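Local coordinates for hydrolase (Rhizobium meliloti, PDB 5HOE), which removes acetyl groups from carbohydrates as an octameric acetylesterase of the GDSL-like (SGNH) hydrolase family, at the interface of chains A and B. Residues are numbered along the deposited sequence; one frame, centred on the assembly and turned at random. Chains: chain A/B, Hydrolase.

The interface of chains A and B. Residues chain A 188, 190; chain B 35-37, 161, 163-164, 167.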
ATOM      1  N   PHE A 188     -30.886 -13.902  -8.824  1.00 16.31           N
ATOM      2  CA  PHE A 188     -30.866 -12.945  -7.722  1.00 16.59           C
ATOM      3  C   PHE A 188     -30.606 -11.533  -8.235  1.00 16.29           C
ATOM      4  O   PHE A 188     -31.295 -10.577  -7.843  1.00 18.51           O
ATOM      5  CB  PHE A 188     -29.778 -13.404  -6.750  1.00 17.45           C
ATOM      6  CG  PHE A 188     -29.649 -12.589  -5.487  1.00 16.86           C
ATOM      7  CD1 PHE A 188     -28.812 -11.485  -5.446  1.00 15.29           C
ATOM      8  CD2 PHE A 188     -30.323 -12.956  -4.330  1.00 19.30           C
ATOM      9  CE1 PHE A 188     -28.658 -10.751  -4.273  1.00 18.42           C
ATOM     10  CE2 PHE A 188     -30.167 -12.240  -3.161  1.00 19.52           C
ATOM     11  CZ  PHE A 188     -29.330 -11.135  -3.129  1.00 18.26           C
ATOM     12  N   LYS A 190     -31.152 -10.506 -11.239  1.00 16.23           N
ATOM     13  CA  LYS A 190     -32.139 -10.198 -12.280  1.00 17.43           C
ATOM     14  C   LYS A 190     -31.484  -9.953 -13.650  1.00 17.60           C
ATOM     15  O   LYS A 190     -31.846  -9.031 -14.393  1.00 19.07           O
ATOM     16  CB  LYS A 190     -33.078  -9.062 -11.845  1.00 19.57           C
ATOM     17  CG  LYS A 190     -33.710  -9.259 -10.450  1.00 22.34           C
ATOM     18  CD  LYS A 190     -34.742 -10.402 -10.428  1.00 22.76           C
ATOM     19  CE  LYS A 190     -35.278 -10.717  -9.003  1.00 21.56           C
ATOM     20  NZ  LYS A 190     -34.248 -11.385  -8.132  1.00 20.08           N
TER
ATOM     21  N   GLU B  35     -38.680 -12.330  -4.434  1.00 30.82           N
ATOM     22  CA  GLU B  35     -37.586 -12.320  -5.412  1.00 32.60           C
ATOM     23  C   GLU B  35     -36.216 -12.140  -4.769  1.00 26.45           C
ATOM     24  O   GLU B  35     -35.215 -12.072  -5.496  1.00 24.51           O
ATOM     25  CB  GLU B  35     -37.798 -11.204  -6.443  1.00 39.50           C
ATOM     26  CG  GLU B  35     -38.758 -11.544  -7.585  1.00 45.26           C
ATOM     27  CD  GLU B  35     -38.263 -12.680  -8.464  1.00 49.41           C
ATOM     28  OE1 GLU B  35     -37.093 -13.096  -8.314  1.00 51.01           O
ATOM     29  OE2 GLU B  35     -39.050 -13.165  -9.301  1.00 51.27           O
ATOM     30  N   SER B  36     -36.164 -12.027  -3.441  1.00 23.54           N
ATOM     31  CA  SER B  36     -34.938 -11.823  -2.670  1.00 22.05           C
ATOM     32  C   SER B  36     -34.341 -10.424  -2.818  1.00 21.65           C
ATOM     33  O   SER B  36     -34.098  -9.758  -1.810  1.00 20.61           O
ATOM     34  CB  SER B  36     -33.883 -12.885  -2.989  1.00 22.51           C
ATOM     35  OG  SER B  36     -34.364 -14.178  -2.649  1.00 23.61           O
ATOM     36  N   SER B  37     -34.081  -9.979  -4.048  1.00 22.28           N
ATOM     37  CA  SER B  37     -33.395  -8.718  -4.299  1.00 23.16           C
ATOM     38  C   SER B  37     -33.711  -8.304  -5.727  1.00 25.06           C
ATOM     39  O   SER B  37     -33.847  -9.170  -6.597  1.00 24.72           O
ATOM     40  CB  SER B  37     -31.866  -8.887  -4.119  1.00 23.87           C
ATOM     41  OG  SER B  37     -31.156  -7.671  -4.365  1.00 23.98           O
ATOM     42  N   ASP B 161     -34.098 -19.024  -0.986  1.00 16.72           N
ATOM     43  CA  ASP B 161     -33.396 -18.614  -2.193  1.00 18.35           C
ATOM     44  C   ASP B 161     -32.002 -19.238  -2.210  1.00 16.22           C
ATOM     45  O   ASP B 161     -31.235 -19.026  -1.265  1.00 16.05           O
ATOM     46  CB  ASP B 161     -33.288 -17.097  -2.231  1.00 20.76           C
ATOM     47  CG  ASP B 161     -32.659 -16.592  -3.501  1.00 26.76           C
ATOM     48  OD1 ASP B 161     -31.430 -16.459  -3.535  1.00 30.10           O
ATOM     49  OD2 ASP B 161     -33.391 -16.320  -4.461  1.00 30.50           O
ATOM     50  N   TRP B 163     -29.274 -18.460  -3.732  1.00 16.89           N
ATOM     51  CA  TRP B 163     -28.159 -17.525  -3.655  1.00 15.62           C
ATOM     52  C   TRP B 163     -27.942 -17.058  -2.221  1.00 14.21           C
ATOM     53  O   TRP B 163     -26.801 -17.009  -1.747  1.00 15.56           O
ATOM     54  CB  TRP B 163     -28.367 -16.329  -4.596  1.00 15.61           C
ATOM     55  CG  TRP B 163     -27.136 -15.456  -4.664  1.00 15.65           C
ATOM     56  CD1 TRP B 163     -27.002 -14.174  -4.223  1.00 15.83           C
ATOM     57  CD2 TRP B 163     -25.848 -15.845  -5.174  1.00 15.12           C
ATOM     58  NE1 TRP B 163     -25.719 -13.736  -4.436  1.00 15.96           N
ATOM     59  CE2 TRP B 163     -24.989 -14.741  -5.016  1.00 15.82           C
ATOM     60  CE3 TRP B 163     -25.344 -17.018  -5.739  1.00 16.32           C
ATOM     61  CZ2 TRP B 163     -23.650 -14.779  -5.398  1.00 15.24           C
ATOM     62  CZ3 TRP B 163     -24.020 -17.052  -6.124  1.00 16.49           C
ATOM     63  CH2 TRP B 163     -23.189 -15.943  -5.960  1.00 16.34           C
ATOM     64  N   PHE B 164     -29.023 -16.750  -1.494  1.00 14.54           N
ATOM     65  CA  PHE B 164     -28.870 -16.395  -0.087  1.00 14.18           C
ATOM     66  C   PHE B 164     -28.364 -17.583   0.721  1.00 15.51           C
ATOM     67  O   PHE B 164     -27.565 -17.413   1.646  1.00 16.01           O
ATOM     68  CB  PHE B 164     -30.206 -15.907   0.486  1.00 15.26           C
ATOM     69  CG  PHE B 164     -30.453 -14.409   0.396  1.00 15.31           C
ATOM     70  CD1 PHE B 164     -29.439 -13.484   0.580  1.00 17.58           C
ATOM     71  CD2 PHE B 164     -31.759 -13.939   0.228  1.00 16.98           C
ATOM     72  CE1 PHE B 164     -29.716 -12.125   0.531  1.00 17.53           C
ATOM     73  CE2 PHE B 164     -32.042 -12.590   0.190  1.00 15.89           C
ATOM     74  CZ  PHE B 164     -31.036 -11.681   0.358  1.00 16.64           C
ATOM     75  N   MET B 167     -24.748 -17.655   0.202  1.00 15.59           N
ATOM     76  CA  MET B 167     -24.167 -16.458   0.817  1.00 15.71           C
ATOM     77  C   MET B 167     -23.926 -16.666   2.305  1.00 15.81           C
ATOM     78  O   MET B 167     -22.917 -16.200   2.850  1.00 16.57           O
ATOM     79  CB  MET B 167     -25.119 -15.274   0.607  1.00 14.72           C
ATOM     80  CG  MET B 167     -24.521 -13.906   0.932  1.00 15.42           C
ATOM     81  SD  MET B 167     -25.717 -12.570   0.775  1.00 17.72           S
ATOM     82  CE  MET B 167     -26.016 -12.575  -0.993  1.00 15.96           C
TER
HETATM   83  O   HOH W   1     -30.634  -8.007  -7.057  1.00 25.68           O
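A:Phe188, near the C-terminal end of helix 171-189, pushes its ring between the loop 35-37 and the short helix 162-167 of B, part of a subunit contact in this octameric SGNH-family esterase. With CG anti to the backbone N (chi1 -176°), the ring reaches chain B and is packed on both faces. Over the centre of one face sits the indole edge of B:Trp163, whose CD1 comes to 3.3 Å from A:Phe188 CG; the indole side chain runs perpendicular to the phenyl side chain. B:Ser37 packs on the opposite face, its CB 3.5 Å from CZ of A:Phe188 and displaced toward the rim in a CH-pi contact. The rim carbon CE2 of A:Phe188 points into the middle of the B:Phe164 ring, an edge-to-face pair with planes 81° apart. B:Asp161, just before helix 162-167, accepts the backbone N-H of B:Phe164 (N to OD1 3.2 Å) through the anti lone pair of OD1, as a helix N-cap would, and probably steadies the helix start.

A:Lys190 folds at its second and fourth torsions. Its NZ donates to B:Ser37 O at 2.7 Å, almost head-on to the C=O, to B:Glu35 O at 2.9 Å on an in-plane lone pair, and to A:Phe188 O from above the carbonyl plane, probably offsetting repulsion between the neighbouring A:Phe188 and B:Ser37 oxygens. Poorly ordered B:Glu35 adds a less certain carboxylate salt bridge to NZ. A water links A:Phe188 O to B:Ser37 OG, 2.8 Å from each.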